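Local coordinates for DNR protein (Pseudomonas aeruginosa, PDB 2Z69), which probably acts as a DNA-binding transcription factor of the CRP/FNR family that responds to nitric oxide, this chain being its sensor domain, at residues Ala55-Ile66 / Ile77-Ala88; Gln7-Gln15 / Val26-Ser34. All coordinates share one frame; numbering follows the deposited sequence.

Interaction 1: residues Ala55-Ile66 / Ile77-Ala88; sequences AFYYLISGCVKI and ILEVTNERNTFA
Phe-87 holds its ring between the backbone N and the carbonyl carbon (chi1 61°), which drops it between Tyr-57 and Val-64. Val-64 carries CG1 anti to its own N (chi1 157°) and lays this methyl over one face of the ring, 4.1 Å from CG1 to the Phe-87 centroid. The opposite face receives Tyr-57 CB, 3.8 Å from the same centroid. Beyond CB, the Tyr-57 ring runs nearly parallel to that of Phe-87, planes 14° apart, but is slid so far that the two barely overlap. Ile-66 CD1 reaches Phe-87 CD2 at 3.6 Å, and Leu-59 CB lies at the ring edge.

The backbones around this cluster form two antiparallel ladders of the beta-roll of a cyclic nucleotide-binding domain. In one, Tyr-57 and Phe-87 exchange both N-H···O bonds; in the other, Val-64 pairs with Thr-81 and Ile-66 with Glu-79. A classic beta bulge sets Leu-78 and Glu-79 together against Ile-66, whose carbonyl O takes a short bond from Leu-78 N (2.6 Å) and a weak one from Glu-79 N.

Where the chain turns from one ladder to the other, Leu-59 O accepts Arg-84 N, and Glu-83 OE1 takes Gly-62 N at 3.1 Å through its anti lone pair. A water bridges Gly-62 O and Glu-83 N, while Arg-84 NH1 forms a salt bridge with Glu-83 OE2 whose hydrogen bond is weak. Glu-79 sends its carboxylate across the dimer, and Leu-151 N of the second subunit donates to OE2.

Chemically, the contact divides into an apolar cluster centred on Phe-87 and a polar turn in which the Glu-83 carboxylate has separate partners for its two oxygens, an arrangement that probably favours its ionised form.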
loop_
_atom_site.group_PDB
_atom_site.type_symbol
_atom_site.label_atom_id
_atom_site.label_comp_id
_atom_site.label_asym_id
_atom_site.label_seq_id
_atom_site.Cartn_x
_atom_site.Cartn_y
_atom_site.Cartn_z
ATOM N N ALA B 55 -16.249 4.468 7.449
ATOM C CA ALA B 55 -16.759 4.777 6.116
ATOM C C ALA B 55 -15.948 5.862 5.435
ATOM O O ALA B 55 -15.329 6.673 6.111
ATOM C CB ALA B 55 -18.201 5.203 6.209
ATOM N N PHE B 56 -15.914 5.853 4.105
ATOM C CA PHE B 56 -15.452 7.021 3.356
ATOM C C PHE B 56 -16.618 7.557 2.511
ATOM O O PHE B 56 -17.671 6.918 2.455
ATOM C CB PHE B 56 -14.242 6.691 2.486
ATOM C CG PHE B 56 -14.534 5.749 1.373
ATOM C CD1 PHE B 56 -14.693 4.374 1.621
ATOM C CD2 PHE B 56 -14.597 6.206 0.056
ATOM C CE1 PHE B 56 -14.947 3.486 0.587
ATOM C CE2 PHE B 56 -14.863 5.324 -0.996
ATOM C CZ PHE B 56 -15.021 3.963 -0.736
ATOM N N TYR B 57 -16.401 8.709 1.870
ATOM C CA TYR B 57 -17.465 9.510 1.290
ATOM C C TYR B 57 -17.181 9.892 -0.169
ATOM O O TYR B 57 -16.051 10.158 -0.549
ATOM C CB TYR B 57 -17.680 10.769 2.119
ATOM C CG TYR B 57 -18.201 10.423 3.484
ATOM C CD1 TYR B 57 -17.343 9.981 4.498
ATOM C CD2 TYR B 57 -19.571 10.453 3.734
ATOM C CE1 TYR B 57 -17.864 9.599 5.760
ATOM C CE2 TYR B 57 -20.083 10.060 4.949
ATOM C CZ TYR B 57 -19.231 9.667 5.960
ATOM O OH TYR B 57 -19.806 9.301 7.178
ATOM N N TYR B 58 -18.229 9.858 -0.985
ATOM C CA TYR B 58 -18.197 10.532 -2.271
ATOM C C TYR B 58 -19.094 11.766 -2.173
ATOM O O TYR B 58 -20.254 11.672 -1.738
ATOM C CB TYR B 58 -18.692 9.592 -3.344
ATOM C CG TYR B 58 -18.769 10.196 -4.715
ATOM C CD1 TYR B 58 -19.972 10.726 -5.169
ATOM C CD2 TYR B 58 -17.655 10.247 -5.542
ATOM C CE1 TYR B 58 -20.094 11.282 -6.412
ATOM C CE2 TYR B 58 -17.761 10.803 -6.841
ATOM C CZ TYR B 58 -18.998 11.316 -7.244
ATOM O OH TYR B 58 -19.177 11.886 -8.447
ATOM N N LEU B 59 -18.563 12.917 -2.570
ATOM C CA LEU B 59 -19.318 14.176 -2.496
ATOM C C LEU B 59 -20.096 14.392 -3.801
ATOM O O LEU B 59 -19.533 14.751 -4.844
ATOM C CB LEU B 59 -18.348 15.358 -2.195
ATOM C CG LEU B 59 -18.879 16.753 -1.884
ATOM C CD1 LEU B 59 -19.936 16.736 -0.808
ATOM C CD2 LEU B 59 -17.715 17.681 -1.509
ATOM N N ILE B 60 -21.406 14.164 -3.744
ATOM C CA ILE B 60 -22.234 14.311 -4.943
ATOM C C ILE B 60 -22.304 15.804 -5.278
ATOM O O ILE B 60 -21.966 16.205 -6.375
ATOM C CB ILE B 60 -23.651 13.711 -4.769
ATOM C CG1 ILE B 60 -23.577 12.214 -4.404
ATOM C CG2 ILE B 60 -24.513 13.960 -6.020
ATOM C CD1 ILE B 60 -24.717 11.804 -3.456
ATOM N N SER B 61 -22.684 16.625 -4.293
ATOM C CA SER B 61 -22.884 18.055 -4.548
ATOM C C SER B 61 -22.448 18.765 -3.299
ATOM O O SER B 61 -22.588 18.227 -2.187
ATOM C CB SER B 61 -24.364 18.355 -4.844
ATOM O OG SER B 61 -25.179 18.099 -3.695
ATOM N N GLY B 62 -21.917 19.970 -3.462
ATOM C CA GLY B 62 -21.535 20.761 -2.300
ATOM C C GLY B 62 -20.033 20.833 -2.142
ATOM O O GLY B 62 -19.308 20.731 -3.138
ATOM N N CYS B 63 -19.578 20.970 -0.884
ATOM C CA CYS B 63 -18.172 21.292 -0.573
ATOM C C CYS B 63 -17.878 21.039 0.912
ATOM O O CYS B 63 -18.613 21.482 1.781
ATOM C CB CYS B 63 -17.866 22.739 -0.964
ATOM S SG CYS B 63 -16.158 23.324 -0.656
ATOM N N VAL B 64 -16.805 20.302 1.197
ATOM C CA VAL B 64 -16.523 19.820 2.587
ATOM C C VAL B 64 -15.096 20.250 2.954
ATOM O O VAL B 64 -14.195 20.139 2.123
ATOM C CB VAL B 64 -16.664 18.294 2.645
ATOM C CG1 VAL B 64 -15.875 17.680 3.801
ATOM C CG2 VAL B 64 -18.174 17.900 2.708
ATOM N N LYS B 65 -14.896 20.819 4.144
ATOM C CA LYS B 65 -13.546 21.117 4.598
ATOM C C LYS B 65 -13.099 20.110 5.665
ATOM O O LYS B 65 -13.917 19.622 6.487
ATOM C CB LYS B 65 -13.410 22.559 5.109
ATOM C CG LYS B 65 -14.136 22.860 6.428
ATOM C CD LYS B 65 -13.613 24.152 7.048
ATOM C CE LYS B 65 -14.455 24.501 8.283
ATOM N NZ LYS B 65 -14.052 25.772 9.019
ATOM N N ILE B 66 -11.807 19.790 5.666
ATOM C CA ILE B 66 -11.288 18.772 6.593
ATOM C C ILE B 66 -10.137 19.362 7.422
ATOM O O ILE B 66 -9.189 19.872 6.867
ATOM C CB ILE B 66 -10.849 17.464 5.801
ATOM C CG1 ILE B 66 -12.044 16.943 4.968
ATOM C CG2 ILE B 66 -10.259 16.401 6.752
ATOM C CD1 ILE B 66 -11.847 15.627 4.374
ATOM N N ILE B 77 -5.956 23.000 8.831
ATOM C CA ILE B 77 -6.725 22.517 7.672
ATOM C C ILE B 77 -5.958 21.465 6.855
ATOM O O ILE B 77 -4.798 21.659 6.521
ATOM C CB ILE B 77 -7.216 23.704 6.759
ATOM C CG1 ILE B 77 -7.889 24.833 7.587
ATOM C CG2 ILE B 77 -8.108 23.198 5.600
ATOM C CD1 ILE B 77 -9.251 24.569 8.006
ATOM N N LEU B 78 -6.609 20.346 6.553
ATOM C CA LEU B 78 -6.000 19.267 5.743
ATOM C C LEU B 78 -6.326 19.447 4.255
ATOM O O LEU B 78 -5.424 19.420 3.401
ATOM C CB LEU B 78 -6.469 17.872 6.220
ATOM C CG LEU B 78 -5.869 17.320 7.527
ATOM C CD1 LEU B 78 -6.439 18.029 8.734
ATOM C CD2 LEU B 78 -6.126 15.857 7.663
ATOM N N GLU B 79 -7.618 19.646 3.953
ATOM C CA GLU B 79 -8.052 19.792 2.572
ATOM C C GLU B 79 -9.444 20.402 2.486
ATOM O O GLU B 79 -10.211 20.381 3.447
ATOM C CB GLU B 79 -8.023 18.431 1.870
ATOM C CG GLU B 79 -8.637 17.323 2.729
ATOM C CD GLU B 79 -8.314 15.893 2.241
ATOM O OE1 GLU B 79 -8.369 15.639 1.002
ATOM O OE2 GLU B 79 -8.026 15.018 3.101
ATOM N N VAL B 80 -9.752 20.960 1.324
ATOM C CA VAL B 80 -11.100 21.357 0.978
ATOM C C VAL B 80 -11.496 20.472 -0.209
ATOM O O VAL B 80 -10.798 20.457 -1.229
ATOM C CB VAL B 80 -11.178 22.848 0.614
ATOM C CG1 VAL B 80 -12.601 23.210 0.150
ATOM C CG2 VAL B 80 -10.730 23.717 1.834
ATOM N N THR B 81 -12.572 19.695 -0.052
ATOM C CA THR B 81 -13.007 18.767 -1.105
ATOM C C THR B 81 -14.136 19.357 -1.960
ATOM O O THR B 81 -15.141 19.829 -1.436
ATOM C CB THR B 81 -13.468 17.435 -0.503
ATOM O OG1 THR B 81 -12.446 16.921 0.384
ATOM C CG2 THR B 81 -13.767 16.414 -1.602
ATOM N N ASN B 82 -13.965 19.305 -3.274
ATOM C CA ASN B 82 -14.971 19.779 -4.241
ATOM C C ASN B 82 -15.897 18.646 -4.670
ATOM O O ASN B 82 -15.538 17.459 -4.524
ATOM C CB ASN B 82 -14.262 20.381 -5.469
ATOM C CG ASN B 82 -13.362 21.565 -5.093
ATOM O OD1 ASN B 82 -13.797 22.507 -4.432
ATOM N ND2 ASN B 82 -12.101 21.494 -5.486
ATOM N N GLU B 83 -17.071 18.992 -5.204
ATOM C CA GLU B 83 -18.009 17.950 -5.640
ATOM C C GLU B 83 -17.379 16.956 -6.619
ATOM O O GLU B 83 -16.365 17.262 -7.268
ATOM C CB GLU B 83 -19.359 18.523 -6.161
ATOM C CG GLU B 83 -19.347 19.424 -7.364
ATOM C CD GLU B 83 -20.707 20.151 -7.528
ATOM O OE1 GLU B 83 -21.396 20.423 -6.494
ATOM O OE2 GLU B 83 -21.082 20.463 -8.673
ATOM N N ARG B 84 -17.971 15.762 -6.685
ATOM C CA ARG B 84 -17.494 14.650 -7.533
ATOM C C ARG B 84 -16.069 14.167 -7.143
ATOM O O ARG B 84 -15.298 13.704 -7.989
ATOM C CB ARG B 84 -17.612 14.995 -9.017
ATOM C CG ARG B 84 -19.040 15.350 -9.469
ATOM C CD ARG B 84 -19.156 15.476 -11.026
ATOM N NE ARG B 84 -18.425 16.632 -11.563
ATOM C CZ ARG B 84 -18.819 17.905 -11.456
ATOM N NH1 ARG B 84 -19.952 18.231 -10.834
ATOM N NH2 ARG B 84 -18.067 18.867 -11.966
ATOM N N ASN B 85 -15.741 14.300 -5.854
ATOM C CA ASN B 85 -14.485 13.806 -5.305
ATOM C C ASN B 85 -14.753 13.045 -4.052
ATOM O O ASN B 85 -15.818 13.193 -3.493
ATOM C CB ASN B 85 -13.573 14.955 -4.952
ATOM C CG ASN B 85 -12.906 15.507 -6.144
ATOM O OD1 ASN B 85 -11.957 14.929 -6.639
ATOM N ND2 ASN B 85 -13.401 16.626 -6.636
ATOM N N THR B 86 -13.799 12.202 -3.653
ATOM C CA THR B 86 -13.944 11.339 -2.470
ATOM C C THR B 86 -13.079 11.909 -1.391
ATOM O O THR B 86 -12.206 12.696 -1.669
ATOM C CB THR B 86 -13.507 9.859 -2.711
ATOM O OG1 THR B 86 -12.191 9.824 -3.306
ATOM C CG2 THR B 86 -14.517 9.141 -3.630
ATOM N N PHE B 87 -13.350 11.514 -0.152
ATOM C CA PHE B 87 -12.500 11.850 0.955
ATOM C C PHE B 87 -12.598 10.791 2.043
ATOM O O PHE B 87 -13.567 10.036 2.101
ATOM C CB PHE B 87 -12.789 13.286 1.484
ATOM C CG PHE B 87 -14.207 13.509 1.995
ATOM C CD1 PHE B 87 -15.212 13.987 1.138
ATOM C CD2 PHE B 87 -14.493 13.348 3.339
ATOM C CE1 PHE B 87 -16.482 14.256 1.623
ATOM C CE2 PHE B 87 -15.747 13.606 3.840
ATOM C CZ PHE B 87 -16.747 14.053 2.998
ATOM N N ALA B 88 -11.568 10.721 2.882
ATOM C CA ALA B 88 -11.498 9.750 3.980
ATOM C C ALA B 88 -11.174 8.295 3.578
ATOM O O ALA B 88 -11.164 7.412 4.439
ATOM C CB ALA B 88 -12.794 9.826 4.871
HETATM O O HOH W 1 -17.889 21.659 -5.340
#

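Interaction 2: residues Gln7-Gln15 / Val26-Ser34; sequences QRVHQQLLQ and VQLQELLAS
Leu-28 packs its side chain against Gln-11, Leu-14 and Gln-15, opening a helix-helix packing in which 7-14 and 26-33 cross at 109°, their axes 10.3 Å apart. These two helices sit on the outside of the beta-roll, and no hydrogen bond joins them. With CG anti to its N (chi1 -164°), Leu-28 slides past Gln-11 in the opposite direction, CG to CG 4.0 Å, while CD1 brushes Leu-14 CB. Its other methyl, CD2, lies over the face of the Gln-15 amide, 3.1 Å from Gln-15 OE1; NE2 of that amide is bonded to the carbonyl O of Leu-23.

One residue on, Gln-29, extended beyond CG, reaches the Gln-7 amide. The two amides meet obliquely, the planes 52° apart and NE2 to NE2 3.6 Å, a contact without a hydrogen bond.

Leu-32, one helical turn after Leu-28, packs on His-10, Gln-11 and Leu-14. CD1 rests on the Gln-11 side chain, 4.0 Å from Gln-11 CG, and both methyls lie near His-10 CB; the His-10 ring itself turns to meet Phe-112 edge-to-face. The other branch of Leu-32 meets Leu-14 tip to tip, CD2 to CD1 at 3.5 Å.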
loop_
_atom_site.group_PDB
_atom_site.type_symbol
_atom_site.label_atom_id
_atom_site.label_comp_id
_atom_site.label_asym_id
_atom_site.label_seq_id
_atom_site.Cartn_x
_atom_site.Cartn_y
_atom_site.Cartn_z
ATOM N N GLN B 7 -30.017 3.761 -10.212
ATOM C CA GLN B 7 -28.800 2.957 -10.134
ATOM C C GLN B 7 -27.925 3.180 -11.370
ATOM O O GLN B 7 -26.701 3.253 -11.251
ATOM C CB GLN B 7 -29.111 1.473 -9.905
ATOM C CG GLN B 7 -29.877 0.789 -11.018
ATOM C CD GLN B 7 -29.512 -0.672 -11.149
ATOM O OE1 GLN B 7 -29.165 -1.136 -12.234
ATOM N NE2 GLN B 7 -29.573 -1.404 -10.042
ATOM N N ARG B 8 -28.562 3.322 -12.536
ATOM C CA ARG B 8 -27.869 3.663 -13.784
ATOM C C ARG B 8 -27.099 4.981 -13.665
ATOM O O ARG B 8 -25.876 5.003 -13.828
ATOM C CB ARG B 8 -28.854 3.709 -14.959
ATOM N N VAL B 9 -27.808 6.067 -13.355
ATOM C CA VAL B 9 -27.178 7.392 -13.186
ATOM C C VAL B 9 -26.059 7.430 -12.119
ATOM O O VAL B 9 -25.032 8.076 -12.331
ATOM C CB VAL B 9 -28.234 8.564 -13.046
ATOM C CG1 VAL B 9 -29.532 8.090 -12.384
ATOM C CG2 VAL B 9 -27.650 9.791 -12.315
ATOM N N HIS B 10 -26.236 6.731 -10.999
ATOM C CA HIS B 10 -25.187 6.724 -9.961
ATOM C C HIS B 10 -23.977 5.883 -10.375
ATOM O O HIS B 10 -22.839 6.303 -10.183
ATOM C CB HIS B 10 -25.707 6.266 -8.600
ATOM C CG HIS B 10 -26.835 7.088 -8.059
ATOM N ND1 HIS B 10 -27.675 6.623 -7.072
ATOM C CD2 HIS B 10 -27.278 8.330 -8.376
ATOM C CE1 HIS B 10 -28.584 7.542 -6.801
ATOM N NE2 HIS B 10 -28.365 8.588 -7.579
ATOM N N GLN B 11 -24.216 4.700 -10.949
ATOM C CA GLN B 11 -23.117 3.933 -11.543
ATOM C C GLN B 11 -22.339 4.837 -12.506
ATOM O O GLN B 11 -21.120 4.906 -12.432
ATOM C CB GLN B 11 -23.605 2.645 -12.234
ATOM C CG GLN B 11 -23.590 1.386 -11.325
ATOM C CD GLN B 11 -24.976 0.745 -11.080
ATOM O OE1 GLN B 11 -25.538 0.835 -9.980
ATOM N NE2 GLN B 11 -25.514 0.084 -12.104
ATOM N N GLN B 12 -23.063 5.574 -13.349
ATOM C CA GLN B 12 -22.481 6.467 -14.358
ATOM C C GLN B 12 -21.490 7.524 -13.841
ATOM O O GLN B 12 -20.398 7.662 -14.401
ATOM C CB GLN B 12 -23.595 7.138 -15.160
ATOM C CG GLN B 12 -23.123 7.871 -16.408
ATOM C CD GLN B 12 -24.214 7.991 -17.452
ATOM O OE1 GLN B 12 -24.932 7.026 -17.731
ATOM N NE2 GLN B 12 -24.340 9.175 -18.046
ATOM N N LEU B 13 -21.857 8.266 -12.792
ATOM C CA LEU B 13 -20.963 9.315 -12.254
ATOM C C LEU B 13 -19.820 8.733 -11.405
ATOM O O LEU B 13 -18.695 9.222 -11.438
ATOM C CB LEU B 13 -21.744 10.445 -11.542
ATOM C CG LEU B 13 -22.073 10.507 -10.043
ATOM C CD1 LEU B 13 -22.557 11.898 -9.654
ATOM C CD2 LEU B 13 -23.095 9.468 -9.631
ATOM N N LEU B 14 -20.104 7.651 -10.692
ATOM C CA LEU B 14 -19.095 6.969 -9.890
ATOM C C LEU B 14 -18.031 6.253 -10.688
ATOM O O LEU B 14 -16.891 6.127 -10.216
ATOM C CB LEU B 14 -19.752 5.968 -8.952
ATOM C CG LEU B 14 -20.528 6.653 -7.844
ATOM C CD1 LEU B 14 -21.146 5.601 -6.944
ATOM C CD2 LEU B 14 -19.561 7.510 -7.056
ATOM N N GLN B 15 -18.400 5.749 -11.872
ATOM C CA GLN B 15 -17.492 4.922 -12.651
ATOM C C GLN B 15 -16.325 5.754 -13.198
ATOM O O GLN B 15 -15.264 5.216 -13.511
ATOM C CB GLN B 15 -18.250 4.172 -13.768
ATOM C CG GLN B 15 -17.485 3.003 -14.364
ATOM C CD GLN B 15 -17.436 1.761 -13.463
ATOM O OE1 GLN B 15 -18.358 0.937 -13.464
ATOM N NE2 GLN B 15 -16.334 1.601 -12.727
ATOM N N VAL B 26 -21.044 -4.990 -11.872
ATOM C CA VAL B 26 -21.603 -5.827 -10.807
ATOM C C VAL B 26 -21.117 -5.372 -9.427
ATOM O O VAL B 26 -21.923 -5.151 -8.524
ATOM C CB VAL B 26 -21.264 -7.332 -11.016
ATOM C CG1 VAL B 26 -22.032 -8.206 -10.016
ATOM C CG2 VAL B 26 -21.575 -7.754 -12.436
ATOM N N GLN B 27 -19.802 -5.227 -9.287
ATOM C CA GLN B 27 -19.168 -4.812 -8.025
ATOM C C GLN B 27 -19.596 -3.426 -7.583
ATOM O O GLN B 27 -19.796 -3.189 -6.394
ATOM C CB GLN B 27 -17.638 -4.896 -8.136
ATOM C CG GLN B 27 -17.113 -6.347 -8.127
ATOM C CD GLN B 27 -15.662 -6.467 -8.565
ATOM O OE1 GLN B 27 -15.089 -5.542 -9.140
ATOM N NE2 GLN B 27 -15.067 -7.625 -8.309
ATOM N N LEU B 28 -19.746 -2.524 -8.551
ATOM C CA LEU B 28 -20.166 -1.147 -8.297
ATOM C C LEU B 28 -21.592 -1.094 -7.743
ATOM O O LEU B 28 -21.860 -0.391 -6.764
ATOM C CB LEU B 28 -20.043 -0.309 -9.578
ATOM C CG LEU B 28 -20.078 1.210 -9.445
ATOM C CD1 LEU B 28 -19.304 1.710 -8.214
ATOM C CD2 LEU B 28 -19.543 1.842 -10.704
ATOM N N GLN B 29 -22.486 -1.854 -8.375
ATOM C CA GLN B 29 -23.868 -2.021 -7.946
ATOM C C GLN B 29 -23.921 -2.483 -6.490
ATOM O O GLN B 29 -24.673 -1.942 -5.694
ATOM C CB GLN B 29 -24.568 -3.037 -8.881
ATOM C CG GLN B 29 -26.086 -3.204 -8.714
ATOM C CD GLN B 29 -26.643 -4.486 -9.380
ATOM O OE1 GLN B 29 -26.357 -5.612 -8.951
ATOM N NE2 GLN B 29 -27.456 -4.307 -10.417
ATOM N N GLU B 30 -23.103 -3.475 -6.145
ATOM C CA GLU B 30 -23.092 -4.050 -4.797
ATOM C C GLU B 30 -22.619 -3.033 -3.749
ATOM O O GLU B 30 -23.127 -2.996 -2.625
ATOM C CB GLU B 30 -22.237 -5.324 -4.764
ATOM C CG GLU B 30 -22.333 -6.122 -3.454
ATOM C CD GLU B 30 -21.602 -7.464 -3.483
ATOM O OE1 GLU B 30 -21.235 -7.950 -4.579
ATOM O OE2 GLU B 30 -21.404 -8.051 -2.397
ATOM N N LEU B 31 -21.661 -2.200 -4.150
ATOM C CA LEU B 31 -21.113 -1.131 -3.309
ATOM C C LEU B 31 -22.148 -0.041 -3.031
ATOM O O LEU B 31 -22.342 0.349 -1.869
ATOM C CB LEU B 31 -19.846 -0.540 -3.963
ATOM C CG LEU B 31 -18.980 0.464 -3.194
ATOM C CD1 LEU B 31 -18.589 -0.055 -1.805
ATOM C CD2 LEU B 31 -17.750 0.820 -4.000
ATOM N N LEU B 32 -22.791 0.440 -4.101
ATOM C CA LEU B 32 -23.964 1.324 -3.995
ATOM C C LEU B 32 -25.094 0.766 -3.130
ATOM O O LEU B 32 -25.700 1.497 -2.356
ATOM C CB LEU B 32 -24.514 1.697 -5.379
ATOM C CG LEU B 32 -23.727 2.791 -6.102
ATOM C CD1 LEU B 32 -23.995 2.733 -7.584
ATOM C CD2 LEU B 32 -24.072 4.171 -5.534
ATOM N N ALA B 33 -25.365 -0.526 -3.266
ATOM C CA ALA B 33 -26.438 -1.177 -2.510
ATOM C C ALA B 33 -26.252 -1.074 -0.982
ATOM O O ALA B 33 -27.231 -0.956 -0.236
ATOM C CB ALA B 33 -26.589 -2.650 -2.957
ATOM N N SER B 34 -25.002 -1.108 -0.529
ATOM C CA SER B 34 -24.686 -0.979 0.898
ATOM C C SER B 34 -24.357 0.466 1.341
ATOM O O SER B 34 -24.087 0.718 2.525
ATOM C CB SER B 34 -23.523 -1.900 1.265
ATOM O OG SER B 34 -23.342 -1.950 2.671
#

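Interaction 2 precedes interaction 1 along the chain, and their centres lie about 18 Å apart, yet they meet directly through Tyr-58. Its ring packs against helix 6-14, with Tyr-58 CG 3.7 Å from Leu-14 CD2 and Tyr-58 OH 3.6 Å from Leu-13 CG. Leu-14 thus uses one methyl on the helix pair and the other on strand 55-59. Strand 109-115 forms a second connection: it pairs with 55-59 through Phe-112 and Phe-114 and also receives Leu-14 and Leu-32. The N-terminal helices are therefore packed on the roll, whereas the hairpin of interaction 1 reaches the second subunit through Glu-79, Ile-66 and Leu-78.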